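Local coordinates for protein BauA (Acinetobacter baumannii, PDB 6HCP) that probably takes up ferric preacinetobactin across the outer membrane as a TonB-dependent siderophore receptor, at residues 339-353 with 365-379. Numbering follows the deposited sequence. Where two conformers were deposited one is given.
Sequences LAFDVDKKSADAGFK and WVANATYYNHTQDDY. With C8E ((hydroxyethyloxy)tri(ethyloxy)octane), chain B; C8E ((hydroxyethyloxy)tri(ethyloxy)octane), chain C; EDO (1,2-ethanediol), chain L; EDO (1,2-ethanediol), chain F.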
# COMPACT_ATOMS: atom_id res chain seq x y z
N LEU A 339 10.61 0.31 -37.03
CA LEU A 339 10.90 1.64 -37.54
C LEU A 339 12.28 2.06 -37.05
O LEU A 339 12.64 1.82 -35.90
CB LEU A 339 9.82 2.62 -37.07
CG LEU A 339 10.06 4.10 -37.41
CD1 LEU A 339 10.12 4.31 -38.91
CD2 LEU A 339 8.98 4.97 -36.79
N ALA A 340 13.05 2.69 -37.92
CA ALA A 340 14.26 3.36 -37.50
C ALA A 340 14.39 4.63 -38.33
O ALA A 340 13.92 4.67 -39.48
CB ALA A 340 15.50 2.49 -37.65
N PHE A 341 14.92 5.68 -37.70
CA PHE A 341 15.28 6.86 -38.47
C PHE A 341 16.51 7.51 -37.83
O PHE A 341 16.79 7.38 -36.63
CB PHE A 341 14.07 7.80 -38.64
CG PHE A 341 13.55 8.43 -37.37
CD1 PHE A 341 14.16 9.54 -36.81
CD2 PHE A 341 12.43 7.90 -36.74
CE1 PHE A 341 13.68 10.10 -35.63
CE2 PHE A 341 11.93 8.47 -35.58
CZ PHE A 341 12.55 9.56 -35.03
N ASP A 342 17.30 8.14 -38.70
CA ASP A 342 18.47 8.90 -38.32
C ASP A 342 18.27 10.32 -38.84
O ASP A 342 17.90 10.49 -40.01
CB ASP A 342 19.75 8.34 -38.95
CG ASP A 342 20.06 6.89 -38.56
OD1 ASP A 342 19.73 6.51 -37.43
OD2 ASP A 342 20.47 6.12 -39.45
N VAL A 343 18.51 11.32 -37.99
CA VAL A 343 18.32 12.70 -38.42
C VAL A 343 19.50 13.56 -37.93
O VAL A 343 19.98 13.43 -36.78
CB VAL A 343 16.94 13.24 -38.03
CG1 VAL A 343 16.51 12.82 -36.65
CG2 VAL A 343 16.78 14.75 -38.21
N ASP A 344 20.04 14.35 -38.86
CA ASP A 344 21.10 15.31 -38.61
C ASP A 344 20.53 16.72 -38.72
O ASP A 344 19.95 17.08 -39.76
CB ASP A 344 22.25 15.13 -39.62
CG ASP A 344 23.05 13.86 -39.42
OD1 ASP A 344 23.14 13.38 -38.29
OD2 ASP A 344 23.60 13.36 -40.42
N LYS A 345 20.71 17.51 -37.66
CA LYS A 345 20.10 18.82 -37.52
C LYS A 345 21.20 19.87 -37.39
O LYS A 345 22.20 19.66 -36.71
CB LYS A 345 19.21 18.84 -36.27
CG LYS A 345 17.95 18.00 -36.33
CD LYS A 345 17.37 17.61 -34.96
CE LYS A 345 17.85 16.23 -34.55
NZ LYS A 345 17.98 16.08 -33.08
N LYS A 346 20.92 21.07 -37.92
CA LYS A 346 21.72 22.26 -37.68
C LYS A 346 20.81 23.47 -37.50
O LYS A 346 19.77 23.55 -38.15
CB LYS A 346 22.65 22.53 -38.88
CG LYS A 346 23.69 21.45 -39.15
CD LYS A 346 24.55 21.75 -40.38
CE LYS A 346 25.12 20.51 -41.05
NZ LYS A 346 25.78 19.62 -40.07
N SER A 347 21.21 24.41 -36.65
CA SER A 347 20.35 25.52 -36.35
C SER A 347 21.19 26.74 -35.95
O SER A 347 22.30 26.63 -35.43
CB SER A 347 19.33 25.17 -35.28
OG SER A 347 19.99 24.73 -34.14
N ALA A 348 20.61 27.91 -36.17
CA ALA A 348 21.32 29.15 -35.90
C ALA A 348 20.31 30.24 -35.60
O ALA A 348 19.19 30.23 -36.14
CB ALA A 348 22.21 29.51 -37.07
N ASP A 349 20.76 31.23 -34.83
CA ASP A 349 19.98 32.38 -34.45
C ASP A 349 20.97 33.49 -34.11
O ASP A 349 21.82 33.29 -33.22
CB ASP A 349 19.09 32.05 -33.25
CG ASP A 349 18.26 33.21 -32.71
OD1 ASP A 349 18.38 34.33 -33.24
OD2 ASP A 349 17.47 32.96 -31.77
N ALA A 350 20.95 34.58 -34.89
CA ALA A 350 21.87 35.71 -34.71
C ALA A 350 21.09 37.02 -34.84
O ALA A 350 20.12 37.11 -35.60
CB ALA A 350 22.99 35.63 -35.71
N GLY A 351 21.52 38.04 -34.11
CA GLY A 351 20.84 39.31 -34.19
C GLY A 351 21.53 40.40 -33.39
O GLY A 351 22.67 40.27 -32.96
N PHE A 352 20.77 41.47 -33.21
CA PHE A 352 21.17 42.63 -32.48
C PHE A 352 20.05 42.96 -31.51
O PHE A 352 18.87 42.80 -31.83
CB PHE A 352 21.40 43.82 -33.42
CG PHE A 352 22.57 43.65 -34.36
CD1 PHE A 352 23.85 44.01 -33.97
CD2 PHE A 352 22.39 43.11 -35.61
CE1 PHE A 352 24.93 43.83 -34.82
CE2 PHE A 352 23.48 42.91 -36.46
CZ PHE A 352 24.75 43.24 -36.04
N LYS A 353 20.44 43.58 -30.39
CA LYS A 353 19.51 44.17 -29.46
C LYS A 353 20.02 45.57 -29.13
O LYS A 353 21.22 45.77 -29.01
CB LYS A 353 19.43 43.36 -28.16
CG LYS A 353 18.99 41.91 -28.32
CD LYS A 353 18.92 41.12 -27.01
CE LYS A 353 18.43 39.71 -27.24
NZ LYS A 353 18.17 39.00 -25.96
N TRP A 365 14.67 47.04 -28.32
CA TRP A 365 14.33 46.38 -29.57
C TRP A 365 15.28 45.21 -29.78
O TRP A 365 16.39 45.17 -29.24
CB TRP A 365 14.36 47.36 -30.75
CG TRP A 365 15.71 47.97 -30.96
CD1 TRP A 365 16.16 49.14 -30.42
CD2 TRP A 365 16.80 47.45 -31.73
NE1 TRP A 365 17.46 49.36 -30.78
CE2 TRP A 365 17.89 48.34 -31.58
CE3 TRP A 365 16.98 46.31 -32.53
CZ2 TRP A 365 19.11 48.14 -32.21
CZ3 TRP A 365 18.20 46.10 -33.13
CH2 TRP A 365 19.26 46.99 -32.96
N VAL A 366 14.85 44.30 -30.67
CA VAL A 366 15.65 43.20 -31.09
C VAL A 366 15.33 42.88 -32.55
O VAL A 366 14.19 43.02 -32.98
CB VAL A 366 15.40 41.97 -30.19
CG1 VAL A 366 13.92 41.65 -30.08
CG2 VAL A 366 16.18 40.75 -30.65
N ALA A 367 16.35 42.45 -33.28
CA ALA A 367 16.19 41.99 -34.65
C ALA A 367 17.04 40.74 -34.82
O ALA A 367 18.20 40.73 -34.45
CB ALA A 367 16.60 43.06 -35.64
N ASN A 368 16.47 39.71 -35.47
CA ASN A 368 17.22 38.49 -35.61
C ASN A 368 16.90 37.79 -36.93
O ASN A 368 15.97 38.16 -37.67
CB ASN A 368 17.02 37.57 -34.39
CG ASN A 368 15.70 36.81 -34.41
OD1 ASN A 368 14.73 37.27 -35.00
ND2 ASN A 368 15.66 35.70 -33.69
N ALA A 369 17.77 36.83 -37.23
CA ALA A 369 17.63 35.89 -38.31
C ALA A 369 17.86 34.49 -37.76
O ALA A 369 18.79 34.30 -36.97
CB ALA A 369 18.64 36.22 -39.40
N THR A 370 17.01 33.54 -38.17
CA THR A 370 17.13 32.15 -37.71
C THR A 370 17.18 31.22 -38.92
O THR A 370 16.63 31.53 -39.98
CB THR A 370 15.98 31.75 -36.77
OG1 THR A 370 14.78 31.54 -37.51
CG2 THR A 370 15.73 32.78 -35.69
N TYR A 371 17.79 30.05 -38.70
CA TYR A 371 17.91 28.99 -39.69
C TYR A 371 17.80 27.64 -38.97
O TYR A 371 18.38 27.44 -37.90
CB TYR A 371 19.23 29.10 -40.46
CG TYR A 371 19.49 30.47 -41.05
CD1 TYR A 371 19.06 30.78 -42.34
CD2 TYR A 371 20.09 31.48 -40.31
CE1 TYR A 371 19.26 32.04 -42.88
CE2 TYR A 371 20.29 32.75 -40.84
CZ TYR A 371 19.87 33.03 -42.13
OH TYR A 371 20.06 34.26 -42.67
N TYR A 372 17.14 26.69 -39.62
CA TYR A 372 17.13 25.28 -39.18
C TYR A 372 17.11 24.39 -40.42
O TYR A 372 16.41 24.67 -41.39
CB TYR A 372 15.92 24.98 -38.29
CG TYR A 372 15.66 23.51 -38.07
CD1 TYR A 372 14.91 22.78 -38.97
CD2 TYR A 372 16.21 22.85 -36.99
CE1 TYR A 372 14.65 21.43 -38.78
CE2 TYR A 372 15.98 21.49 -36.79
CZ TYR A 372 15.16 20.80 -37.66
OH TYR A 372 14.93 19.47 -37.46
N ASN A 373 17.94 23.35 -40.41
CA ASN A 373 17.96 22.37 -41.49
C ASN A 373 18.12 20.98 -40.86
O ASN A 373 18.92 20.81 -39.95
CB ASN A 373 19.06 22.63 -42.51
CG ASN A 373 19.07 21.60 -43.63
OD1 ASN A 373 18.23 21.64 -44.53
ND2 ASN A 373 19.95 20.62 -43.53
N HIS A 374 17.40 20.00 -41.40
CA HIS A 374 17.70 18.61 -41.08
C HIS A 374 17.66 17.76 -42.34
O HIS A 374 16.97 18.08 -43.31
CB HIS A 374 16.82 18.07 -39.94
CG HIS A 374 15.46 17.60 -40.31
ND1 HIS A 374 14.34 17.97 -39.57
CD2 HIS A 374 15.03 16.65 -41.18
CE1 HIS A 374 13.29 17.31 -40.02
NE2 HIS A 374 13.69 16.48 -41.01
N THR A 375 18.45 16.69 -42.30
CA THR A 375 18.37 15.61 -43.24
C THR A 375 18.10 14.32 -42.46
O THR A 375 18.60 14.17 -41.36
CB THR A 375 19.67 15.49 -44.06
OG1 THR A 375 20.73 15.16 -43.16
CG2 THR A 375 20.01 16.77 -44.79
N GLN A 376 17.27 13.46 -43.04
CA GLN A 376 16.76 12.29 -42.34
C GLN A 376 16.73 11.09 -43.31
O GLN A 376 16.44 11.23 -44.48
CB GLN A 376 15.37 12.60 -41.78
CG GLN A 376 14.75 11.47 -40.98
CD GLN A 376 13.58 11.96 -40.15
OE1 GLN A 376 13.63 13.05 -39.59
NE2 GLN A 376 12.51 11.19 -40.15
N ASP A 377 16.99 9.91 -42.76
CA ASP A 377 16.71 8.64 -43.40
C ASP A 377 15.74 7.84 -42.53
O ASP A 377 15.97 7.70 -41.33
CB ASP A 377 18.01 7.86 -43.58
CG ASP A 377 18.96 8.48 -44.60
OD1 ASP A 377 18.47 8.93 -45.64
OD2 ASP A 377 20.16 8.54 -44.31
N ASP A 378 14.71 7.29 -43.16
CA ASP A 378 13.75 6.42 -42.54
C ASP A 378 13.93 4.99 -43.05
O ASP A 378 14.11 4.77 -44.25
CB ASP A 378 12.32 6.87 -42.85
CG ASP A 378 11.81 7.97 -41.94
OD1 ASP A 378 12.40 9.07 -41.96
OD2 ASP A 378 10.79 7.74 -41.31
N TYR A 379 13.70 4.03 -42.15
CA TYR A 379 13.73 2.61 -42.40
C TYR A 379 12.51 1.99 -41.72
O TYR A 379 12.09 2.48 -40.67
CB TYR A 379 14.97 1.97 -41.76
CG TYR A 379 16.29 2.57 -42.15
CD1 TYR A 379 16.69 3.79 -41.65
CD2 TYR A 379 17.14 1.91 -43.03
CE1 TYR A 379 17.90 4.36 -42.02
CE2 TYR A 379 18.33 2.49 -43.44
CZ TYR A 379 18.72 3.71 -42.92
OH TYR A 379 19.91 4.26 -43.28
C1 C8E B . 14.28 42.06 -39.96
C2 C8E B . 15.74 42.38 -39.80
C3 C8E B . 16.62 41.14 -39.67
C4 C8E B . 17.90 41.43 -38.87
C5 C8E B . 18.96 40.34 -39.08
C6 C8E B . 20.10 40.43 -38.09
C7 C8E B . 21.17 39.40 -38.46
C8 C8E B . 22.58 39.94 -38.26
O9 C8E B . 23.48 38.96 -37.72
C10 C8E B . 24.31 39.53 -36.71
C11 C8E B . 25.59 38.73 -36.56
O12 C8E B . 26.05 38.94 -35.23
C1 C8E C . 29.56 51.02 -32.19
C2 C8E C . 28.79 50.91 -33.50
C3 C8E C . 29.14 49.67 -34.32
C4 C8E C . 28.10 49.37 -35.42
C5 C8E C . 27.92 47.87 -35.69
C6 C8E C . 26.77 47.53 -36.66
C7 C8E C . 25.39 47.76 -36.04
C8 C8E C . 24.23 47.13 -36.84
O9 C8E C . 22.93 47.42 -36.28
C10 C8E C . 21.89 46.74 -37.02
C11 C8E C . 20.50 46.95 -36.42
O12 C8E C . 19.48 46.34 -37.24
C13 C8E C . 18.31 47.17 -37.37
C14 C8E C . 17.07 46.33 -37.64
O15 C8E C . 16.08 47.10 -38.33
C16 C8E C . 15.43 46.38 -39.39
C17 C8E C . 14.64 47.32 -40.32
O18 C8E C . 13.91 46.63 -41.36
C19 C8E C . 14.73 46.14 -42.44
C20 C8E C . 13.90 45.76 -43.66
O21 C8E C . 14.47 44.62 -44.34
C1 EDO L . 21.50 10.26 -41.79
O1 EDO L . 22.55 10.96 -41.13
C2 EDO L . 20.44 11.28 -42.17
O2 EDO L . 21.03 12.41 -42.80
C1 EDO F . 9.94 11.98 -36.95
O1 EDO F . 10.36 12.31 -38.27
C2 EDO F . 8.99 10.81 -37.02
O2 EDO F . 9.43 9.96 -38.06
O HOH W 1 20.76 6.37 -42.15
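From Ala340 paired with Tyr379 to Phe352 paired with Ala367, strands 339-353 and 365-379 run antiparallel without a bulge. The seven hydrogen-bonded pairs each exchange two backbone bonds, as Lys346 N to Asn373 O (2.9 Å) and Asn373 N to Lys346 O illustrate; the intervening pairs add CA-H...O contacts. Gly351, with no side chain, lets its CA approach Ala367 O to 3.0 Å opposite Asn368.

Polar groups dominate the face of Phe341, Lys345 and Asp349. Asn368 ND2 reaches Asp349 OD1 from above the carboxylate plane (3.1 Å), with amide and carboxylate turned 64° apart; Tyr305 also bonds that oxygen, and Arg443 holds the amide oxygen of Asn368. Lys345 lays CG against Tyr372 OH (3.5 Å), then bends so that NZ reaches Ser311 and Thr313. That hydroxyl also shares a hydrogen bond with His374 ND1, helping to set the turn of the imidazole, over whose face Val343 CG2 sits in a CH-pi contact, 4.1 Å from the centroid. This branch gets there by standing anti to the backbone N. Gln376 inclines its amide 22° to the Phe341 ring, while NE2 bonds Asp378 OD1 on its syn side (2.8 Å).

On the other face, a water donates to Asp342 OD2 and Asp377 OD2 and hydrogen-bonds Tyr379 OH, bridging two carboxylates that would otherwise probably repel; His415 ND1 bonds Asp377 OD1. Further along, small Ala350, Ala367 and Ala369 leave room for detergent chains; Phe352 takes one over its ring face, and its CB packs on Trp365 CH2 (3.9 Å).

Ser347 OG bonds Phe122 O of the plug, whereas the outward face is detergent-covered at Phe352 and Trp365 but polar towards Asp342, consistent with a beta hairpin in the transmembrane barrel of TonB-dependent receptors whose polar end lies beyond the membrane.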